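Local atomic coordinates of ChiX (Serratia marcescens, PDB entry 5OPZ), a protein that acts as a zinc-dependent L-Ala D-Glu endopeptidase, a peptidoglycan hydrolase that the bacterium requires for secreting its chitinases. Residues L68-V80 / G125-A137. Residues are numbered along the deposited sequence; the frame is centred on the assembly and turned at random.
Sequences LRSRHLTGHAVDV and GPHFQLTFRDYPA. With ZN (zinc ion), chain C.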
# COMPACT_ATOMS: atom_id res chain seq x y z
N LEU A 68 -16.76 -10.04 2.51
CA LEU A 68 -15.66 -10.95 2.42
C LEU A 68 -14.87 -10.73 1.12
O LEU A 68 -13.77 -11.20 1.02
CB LEU A 68 -16.16 -12.39 2.52
CG LEU A 68 -15.19 -13.51 2.82
CD1 LEU A 68 -14.55 -13.35 4.17
CD2 LEU A 68 -15.93 -14.83 2.79
N ARG A 69 -15.46 -10.02 0.15
CA ARG A 69 -14.79 -9.64 -1.08
C ARG A 69 -13.82 -8.51 -0.74
O ARG A 69 -14.21 -7.44 -0.27
CB ARG A 69 -15.81 -9.21 -2.12
CG ARG A 69 -15.24 -8.89 -3.51
CD ARG A 69 -16.42 -8.65 -4.48
NE ARG A 69 -16.42 -7.42 -5.29
CZ ARG A 69 -16.31 -7.34 -6.62
NH1 ARG A 69 -16.10 -8.41 -7.39
NH2 ARG A 69 -16.38 -6.14 -7.21
N SER A 70 -12.55 -8.78 -0.89
CA SER A 70 -11.51 -7.76 -0.68
C SER A 70 -10.47 -7.89 -1.75
O SER A 70 -10.04 -9.01 -2.07
CB SER A 70 -10.82 -7.94 0.67
OG SER A 70 -9.61 -7.21 0.76
N ARG A 71 -9.99 -6.76 -2.24
CA ARG A 71 -8.89 -6.77 -3.19
C ARG A 71 -7.63 -7.36 -2.56
O ARG A 71 -6.75 -7.83 -3.25
CB ARG A 71 -8.64 -5.37 -3.70
CG ARG A 71 -9.79 -4.75 -4.49
CD ARG A 71 -9.49 -4.64 -5.97
NE ARG A 71 -9.56 -5.93 -6.62
CZ ARG A 71 -9.36 -6.10 -7.91
NH1 ARG A 71 -8.99 -5.08 -8.67
NH2 ARG A 71 -9.58 -7.28 -8.45
N HIS A 72 -7.51 -7.36 -1.22
CA HIS A 72 -6.35 -7.98 -0.63
C HIS A 72 -6.28 -9.48 -0.77
O HIS A 72 -5.19 -10.04 -0.71
CB HIS A 72 -6.24 -7.67 0.86
CG HIS A 72 -5.81 -6.28 1.20
ND1 HIS A 72 -4.48 -5.92 1.32
CD2 HIS A 72 -6.52 -5.15 1.50
CE1 HIS A 72 -4.38 -4.65 1.64
NE2 HIS A 72 -5.60 -4.16 1.77
N LEU A 73 -7.44 -10.13 -0.90
CA LEU A 73 -7.46 -11.56 -0.98
C LEU A 73 -6.86 -12.13 -2.24
O LEU A 73 -6.35 -13.24 -2.23
CB LEU A 73 -8.91 -12.07 -0.89
CG LEU A 73 -9.59 -11.93 0.47
CD1 LEU A 73 -11.03 -12.37 0.40
CD2 LEU A 73 -8.88 -12.75 1.50
N THR A 74 -6.96 -11.36 -3.32
CA THR A 74 -6.61 -11.83 -4.65
C THR A 74 -5.25 -11.26 -5.12
O THR A 74 -4.82 -11.56 -6.20
CB THR A 74 -7.72 -11.41 -5.62
OG1 THR A 74 -7.95 -10.00 -5.46
CG2 THR A 74 -9.00 -12.18 -5.40
N GLY A 75 -4.57 -10.47 -4.29
CA GLY A 75 -3.32 -9.87 -4.66
C GLY A 75 -3.40 -8.48 -5.23
O GLY A 75 -2.41 -7.96 -5.72
N HIS A 76 -4.57 -7.83 -5.17
CA HIS A 76 -4.78 -6.56 -5.86
C HIS A 76 -4.65 -5.32 -4.94
O HIS A 76 -4.98 -4.20 -5.40
CB HIS A 76 -6.10 -6.54 -6.61
CG HIS A 76 -6.20 -7.55 -7.70
ND1 HIS A 76 -6.58 -8.85 -7.48
CD2 HIS A 76 -6.00 -7.44 -9.04
CE1 HIS A 76 -6.62 -9.49 -8.63
NE2 HIS A 76 -6.25 -8.67 -9.59
N ALA A 77 -4.19 -5.49 -3.70
CA ALA A 77 -4.09 -4.34 -2.80
C ALA A 77 -2.94 -4.48 -1.85
O ALA A 77 -2.49 -5.58 -1.53
CB ALA A 77 -5.39 -4.19 -2.03
N VAL A 78 -2.44 -3.34 -1.39
CA VAL A 78 -1.47 -3.26 -0.31
C VAL A 78 -1.91 -2.18 0.66
O VAL A 78 -2.53 -1.18 0.26
CB VAL A 78 -0.04 -2.94 -0.82
CG1 VAL A 78 0.46 -4.07 -1.71
CG2 VAL A 78 0.01 -1.63 -1.55
N ASP A 79 -1.56 -2.39 1.93
CA ASP A 79 -1.54 -1.33 2.94
C ASP A 79 -0.09 -1.00 3.26
O ASP A 79 0.68 -1.89 3.52
CB ASP A 79 -2.27 -1.80 4.18
CG ASP A 79 -3.75 -1.93 4.01
OD1 ASP A 79 -4.31 -1.57 2.99
OD2 ASP A 79 -4.41 -2.43 4.92
N VAL A 80 0.23 0.28 3.16
CA VAL A 80 1.56 0.74 3.47
C VAL A 80 1.58 1.32 4.89
O VAL A 80 0.57 1.69 5.45
CB VAL A 80 2.09 1.81 2.49
CG1 VAL A 80 2.04 1.29 1.06
CG2 VAL A 80 1.30 3.10 2.58
N GLY A 125 -5.26 6.49 4.88
CA GLY A 125 -4.04 6.63 4.14
C GLY A 125 -3.34 5.38 3.66
O GLY A 125 -2.69 5.47 2.66
N PRO A 126 -3.37 4.25 4.39
CA PRO A 126 -2.52 3.12 3.98
C PRO A 126 -2.89 2.36 2.70
O PRO A 126 -1.98 1.76 2.14
CB PRO A 126 -2.64 2.16 5.15
CG PRO A 126 -2.84 3.08 6.32
CD PRO A 126 -3.75 4.16 5.82
N HIS A 127 -4.15 2.39 2.26
CA HIS A 127 -4.63 1.44 1.28
C HIS A 127 -4.44 1.91 -0.13
O HIS A 127 -4.84 3.00 -0.49
CB HIS A 127 -6.11 1.20 1.57
CG HIS A 127 -6.76 0.18 0.68
ND1 HIS A 127 -6.72 -1.17 0.94
CD2 HIS A 127 -7.30 0.30 -0.55
CE1 HIS A 127 -7.31 -1.83 -0.03
NE2 HIS A 127 -7.63 -0.96 -0.96
N PHE A 128 -3.85 1.03 -0.94
CA PHE A 128 -3.75 1.24 -2.39
C PHE A 128 -4.25 -0.03 -3.12
O PHE A 128 -3.95 -1.15 -2.63
CB PHE A 128 -2.34 1.54 -2.85
CG PHE A 128 -1.78 2.80 -2.31
CD1 PHE A 128 -1.22 2.88 -1.05
CD2 PHE A 128 -1.96 3.96 -3.00
CE1 PHE A 128 -0.68 4.06 -0.58
CE2 PHE A 128 -1.40 5.14 -2.58
CZ PHE A 128 -0.80 5.20 -1.34
N GLN A 129 -4.91 0.11 -4.26
CA GLN A 129 -5.37 -1.08 -4.99
C GLN A 129 -5.40 -0.84 -6.47
O GLN A 129 -5.61 0.27 -6.94
CB GLN A 129 -6.75 -1.59 -4.51
CG GLN A 129 -7.87 -0.60 -4.75
CD GLN A 129 -9.16 -1.08 -4.23
OE1 GLN A 129 -9.27 -1.52 -3.09
NE2 GLN A 129 -10.18 -1.07 -5.09
N LEU A 130 -5.28 -1.96 -7.20
CA LEU A 130 -5.63 -1.96 -8.61
C LEU A 130 -7.16 -1.92 -8.75
O LEU A 130 -7.88 -2.42 -7.88
CB LEU A 130 -5.13 -3.23 -9.29
CG LEU A 130 -3.59 -3.41 -9.27
CD1 LEU A 130 -3.19 -4.76 -9.81
CD2 LEU A 130 -2.89 -2.29 -10.04
N THR A 131 -7.66 -1.29 -9.81
CA THR A 131 -9.11 -1.14 -9.94
C THR A 131 -9.77 -2.44 -10.39
O THR A 131 -9.16 -3.23 -11.12
CB THR A 131 -9.58 -0.03 -10.90
OG1 THR A 131 -9.30 -0.36 -12.24
CG2 THR A 131 -8.95 1.25 -10.63
N PHE A 132 -11.02 -2.60 -9.97
CA PHE A 132 -11.85 -3.70 -10.49
C PHE A 132 -12.07 -3.60 -11.99
O PHE A 132 -12.11 -4.64 -12.66
CB PHE A 132 -13.18 -3.76 -9.76
CG PHE A 132 -13.11 -4.44 -8.42
CD1 PHE A 132 -12.92 -5.82 -8.30
CD2 PHE A 132 -13.27 -3.72 -7.25
CE1 PHE A 132 -12.90 -6.46 -7.06
CE2 PHE A 132 -13.26 -4.35 -6.00
CZ PHE A 132 -13.03 -5.72 -5.91
N ARG A 133 -12.23 -2.38 -12.51
CA ARG A 133 -12.45 -2.21 -13.96
C ARG A 133 -11.24 -2.68 -14.78
O ARG A 133 -11.39 -3.42 -15.77
CB ARG A 133 -12.80 -0.77 -14.34
CG ARG A 133 -14.13 -0.29 -13.75
CD ARG A 133 -14.23 1.24 -13.77
NE ARG A 133 -15.49 1.80 -13.25
CZ ARG A 133 -16.70 1.70 -13.81
NH1 ARG A 133 -17.72 2.29 -13.20
NH2 ARG A 133 -16.93 1.03 -14.93
N ASP A 134 -10.04 -2.36 -14.33
CA ASP A 134 -8.86 -2.73 -15.10
C ASP A 134 -8.40 -4.13 -14.85
O ASP A 134 -7.79 -4.75 -15.74
CB ASP A 134 -7.66 -1.83 -14.80
CG ASP A 134 -7.88 -0.40 -15.19
OD1 ASP A 134 -8.53 -0.14 -16.23
OD2 ASP A 134 -7.34 0.48 -14.45
N TYR A 135 -8.60 -4.59 -13.62
CA TYR A 135 -8.10 -5.84 -13.11
C TYR A 135 -9.24 -6.57 -12.42
O TYR A 135 -9.29 -6.55 -11.18
CB TYR A 135 -6.93 -5.60 -12.14
CG TYR A 135 -5.68 -5.11 -12.81
CD1 TYR A 135 -5.47 -3.74 -13.03
CD2 TYR A 135 -4.71 -6.00 -13.24
CE1 TYR A 135 -4.34 -3.29 -13.67
CE2 TYR A 135 -3.58 -5.55 -13.90
CZ TYR A 135 -3.37 -4.20 -14.09
OH TYR A 135 -2.28 -3.69 -14.78
N PRO A 136 -10.15 -7.15 -13.21
CA PRO A 136 -11.27 -7.82 -12.62
C PRO A 136 -10.83 -9.06 -11.83
O PRO A 136 -9.78 -9.68 -12.12
CB PRO A 136 -12.12 -8.23 -13.84
CG PRO A 136 -11.68 -7.35 -14.95
CD PRO A 136 -10.21 -7.20 -14.70
N ALA A 137 -11.63 -9.43 -10.86
CA ALA A 137 -11.42 -10.71 -10.17
C ALA A 137 -12.66 -11.12 -9.41
O ALA A 137 -13.68 -11.16 -10.05
CB ALA A 137 -10.25 -10.62 -9.21
OXT ALA A 137 -12.67 -11.43 -8.20
ZN ZN C . -6.13 -2.27 2.56
O HOH W 1 -14.81 -10.98 -6.92
O HOH W 2 -6.89 -9.08 -12.35
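Arg-71 reaches to the C-terminal end of the chain and lies between two rings, His-76 over one face of its guanidinium and Phe-132 over the other. Bends at chi2 (-109°) and chi3 (74°) curl it back there, and both terminal nitrogens grip the carbonyl of Tyr-135, at 2.9 Å from NH1 and 2.8 Å from NH2 to O. NH1 also donates to Leu-130 O, standing above that carbonyl's plane. A planar group with several N-H donors suits this place: its edge satisfies main-chain oxygens while one face stacks on Phe-132.

The tight part continues along strands 77-80 and 127-130, antiparallel neighbours in the sheet. Val-78 and Phe-128 form a hydrogen-bonded pair, and Val-80 CG2 meets the phenyl edge; Phe-128 packs on helix 92-109, Val-78 on strand 44-48 and Val-80 on both. Small Ala-77 sits over the centre of the His-72 ring, with its CB 3.6 Å from His-127 CE1.

The solvent side is looser. Arg-69 lays its guanidinium nearly parallel (3°) on the other face of Phe-132, its CZ 4.0 Å from the ring centroid, a cation-pi contact; a water lies between its NH1 and the terminal carboxylate of Ala-137.

On the face bearing Ala-77, zinc joins the segments through His-72 NE2 (2.1 Å), Asp-79 OD1 and His-127 ND1 (both 2.0 Å). His-127 NE2 donates to Gln-129 OE1 (2.7 Å), a second-shell bond nearly in the ring plane that helps, with the zinc bond at ND1, to fix the imidazole's rotation, while His-72 ND1 bonds Gly-49 O. One carboxylate oxygen and two imidazoles on paired strands and the preceding loop make the His-Asp-His zinc site characteristic of clan MD peptidases.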